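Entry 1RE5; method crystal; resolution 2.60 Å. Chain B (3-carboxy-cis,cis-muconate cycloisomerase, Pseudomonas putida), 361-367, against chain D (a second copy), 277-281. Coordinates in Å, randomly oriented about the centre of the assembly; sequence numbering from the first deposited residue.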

# COMPACT_ATOMS: atom_id res chain seq x y z
N LEU B 361 -5.19 0.64 -40.43
CA LEU B 361 -4.35 -0.52 -40.25
C LEU B 361 -5.34 -1.69 -40.21
O LEU B 361 -5.00 -2.82 -40.55
CB LEU B 361 -3.60 -0.38 -38.93
CG LEU B 361 -2.37 -1.24 -38.65
CD1 LEU B 361 -1.39 -1.17 -39.81
CD2 LEU B 361 -1.72 -0.74 -37.36
N THR B 362 -6.56 -1.39 -39.80
CA THR B 362 -7.63 -2.39 -39.75
C THR B 362 -8.46 -2.27 -41.03
O THR B 362 -9.56 -2.83 -41.15
CB THR B 362 -8.55 -2.17 -38.54
OG1 THR B 362 -9.01 -0.82 -38.52
CG2 THR B 362 -7.80 -2.48 -37.25
N GLN B 363 -7.91 -1.53 -41.99
CA GLN B 363 -8.52 -1.28 -43.29
C GLN B 363 -9.98 -0.84 -43.28
O GLN B 363 -10.83 -1.44 -43.94
CB GLN B 363 -8.37 -2.50 -44.18
CG GLN B 363 -6.95 -2.81 -44.48
CD GLN B 363 -6.81 -4.09 -45.27
OE1 GLN B 363 -7.43 -5.10 -44.94
NE2 GLN B 363 -5.98 -4.05 -46.31
N GLY B 364 -10.27 0.21 -42.52
CA GLY B 364 -11.62 0.74 -42.47
C GLY B 364 -12.62 0.00 -41.62
O GLY B 364 -13.72 0.50 -41.42
N LEU B 365 -12.28 -1.17 -41.11
CA LEU B 365 -13.23 -1.90 -40.27
C LEU B 365 -13.57 -1.12 -39.01
O LEU B 365 -14.63 -1.33 -38.41
CB LEU B 365 -12.65 -3.25 -39.88
CG LEU B 365 -12.51 -4.26 -41.01
CD1 LEU B 365 -11.80 -5.50 -40.51
CD2 LEU B 365 -13.89 -4.61 -41.52
N VAL B 366 -12.68 -0.22 -38.62
CA VAL B 366 -12.87 0.58 -37.43
C VAL B 366 -13.87 1.71 -37.68
O VAL B 366 -14.28 2.42 -36.76
CB VAL B 366 -11.52 1.18 -36.96
CG1 VAL B 366 -11.29 2.56 -37.59
CG2 VAL B 366 -11.50 1.26 -35.45
N LEU B 367 -14.25 1.86 -38.95
CA LEU B 367 -15.21 2.87 -39.37
C LEU B 367 -16.51 2.22 -39.83
O LEU B 367 -17.42 2.90 -40.31
CB LEU B 367 -14.60 3.69 -40.50
CG LEU B 367 -14.32 5.15 -40.20
CD1 LEU B 367 -14.03 5.32 -38.73
CD2 LEU B 367 -13.16 5.62 -41.05
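Chain D, residues 277-281: STMPH

The contact is built around one ring. P280(D) points its CA-to-CB bond toward chain B and gives up 88 Å² to it, the largest share of any residue in the two stretches, out of 228 Å² buried in all. Its CG lies against both ends of a turn in chain B and the residue that follows: 2.9 Å from CB of L365(B), 3.1 Å from CB of T362(B) and 3.7 Å from N of V366(B). The first of these is too short for two carbons and counts as a clash in this 2.60 Å model, so it says nothing about how tightly the ring packs. CB of V366(B) adds a more relaxed apolar contact, 4.3 Å from CB of P280(D).

The seat for the ring comes from a backbone turn. T362(B) to L365(B) form a type I' beta turn, closed by a hydrogen bond from L365(B) N to T362(B) O at 3.2 Å. Closure brings the two ends of the turn together, and both send their CA-to-CB bonds toward chain D. Q363(B) and G364(B), the middle residues, have positive phi, which by itself favours glycine at G364(B), and neither touches the other stretch. From L365(B) the chain passes into a 3-10 segment, where L367(B) N bonds to G364(B) O at 2.9 Å and L367(B) takes the N-cap position of the helix that follows.

Chain D meets this turn as an irregular segment, with no helix or strand. The register gives its direction: the CA of T362(B) is 5.2 Å from that of P280(D), and the CA of L365(B) is 5.8 Å from that of T278(D), so the sequence of chain D advances as that of chain B recedes. CD1 of L365(B), with chi1 m and chi2 t, also lies over the proline, 3.2 Å from CD of P280(D), and comes within 3.8 Å of N of M279(D), 4.3 Å of CB of M279(D) and 4.2 Å of CA of T278(D). T278(D) belongs with L365(B), but is poorly ordered and lacks OG1 and CG2. The end of the M279(D) side chain leads away, leaving chiefly the base of that residue to pack here.

Toward the margin, S277(D) and H281(D) make no contact. OG1 of T362(B) is the polar atom nearest the ring, 3.5 Å from CG of P280(D), but no hydrogen bond crosses among the modelled atoms. The lesson suggested is that a closed turn can direct the side chains at both its ends toward one proline; the exact fit cannot be read from this model.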

# COMPACT_ATOMS: atom_id res chain seq x y z
N SER D 277 -15.12 -11.18 -36.56
CA SER D 277 -15.68 -10.49 -37.72
C SER D 277 -14.85 -9.25 -38.05
O SER D 277 -13.90 -9.31 -38.84
CB SER D 277 -17.13 -10.08 -37.45
OG SER D 277 -17.64 -9.30 -38.52
N THR D 278 -15.22 -8.12 -37.44
CA THR D 278 -14.50 -6.87 -37.65
C THR D 278 -13.26 -6.89 -36.75
O THR D 278 -13.28 -6.36 -35.63
CB THR D 278 -15.39 -5.67 -37.30
N MET D 279 -12.20 -7.50 -37.26
CA MET D 279 -10.91 -7.64 -36.58
C MET D 279 -10.48 -6.48 -35.67
O MET D 279 -10.07 -6.71 -34.53
CB MET D 279 -9.81 -7.90 -37.61
CG MET D 279 -9.95 -9.20 -38.39
SD MET D 279 -9.60 -10.68 -37.41
CE MET D 279 -7.90 -11.03 -37.90
N PRO D 280 -10.56 -5.22 -36.16
CA PRO D 280 -10.19 -3.98 -35.46
C PRO D 280 -10.22 -4.02 -33.94
O PRO D 280 -9.20 -3.76 -33.28
CB PRO D 280 -11.18 -2.97 -36.02
CG PRO D 280 -11.20 -3.35 -37.42
CD PRO D 280 -11.26 -4.87 -37.42
N HIS D 281 -11.39 -4.31 -33.38
CA HIS D 281 -11.53 -4.36 -31.95
C HIS D 281 -11.80 -5.79 -31.49
O HIS D 281 -10.96 -6.67 -31.69
CB HIS D 281 -12.66 -3.43 -31.49
CG HIS D 281 -12.69 -3.21 -30.01
ND1 HIS D 281 -11.57 -2.85 -29.30
CD2 HIS D 281 -13.69 -3.32 -29.11
CE1 HIS D 281 -11.88 -2.75 -28.02
NE2 HIS D 281 -13.16 -3.04 -27.88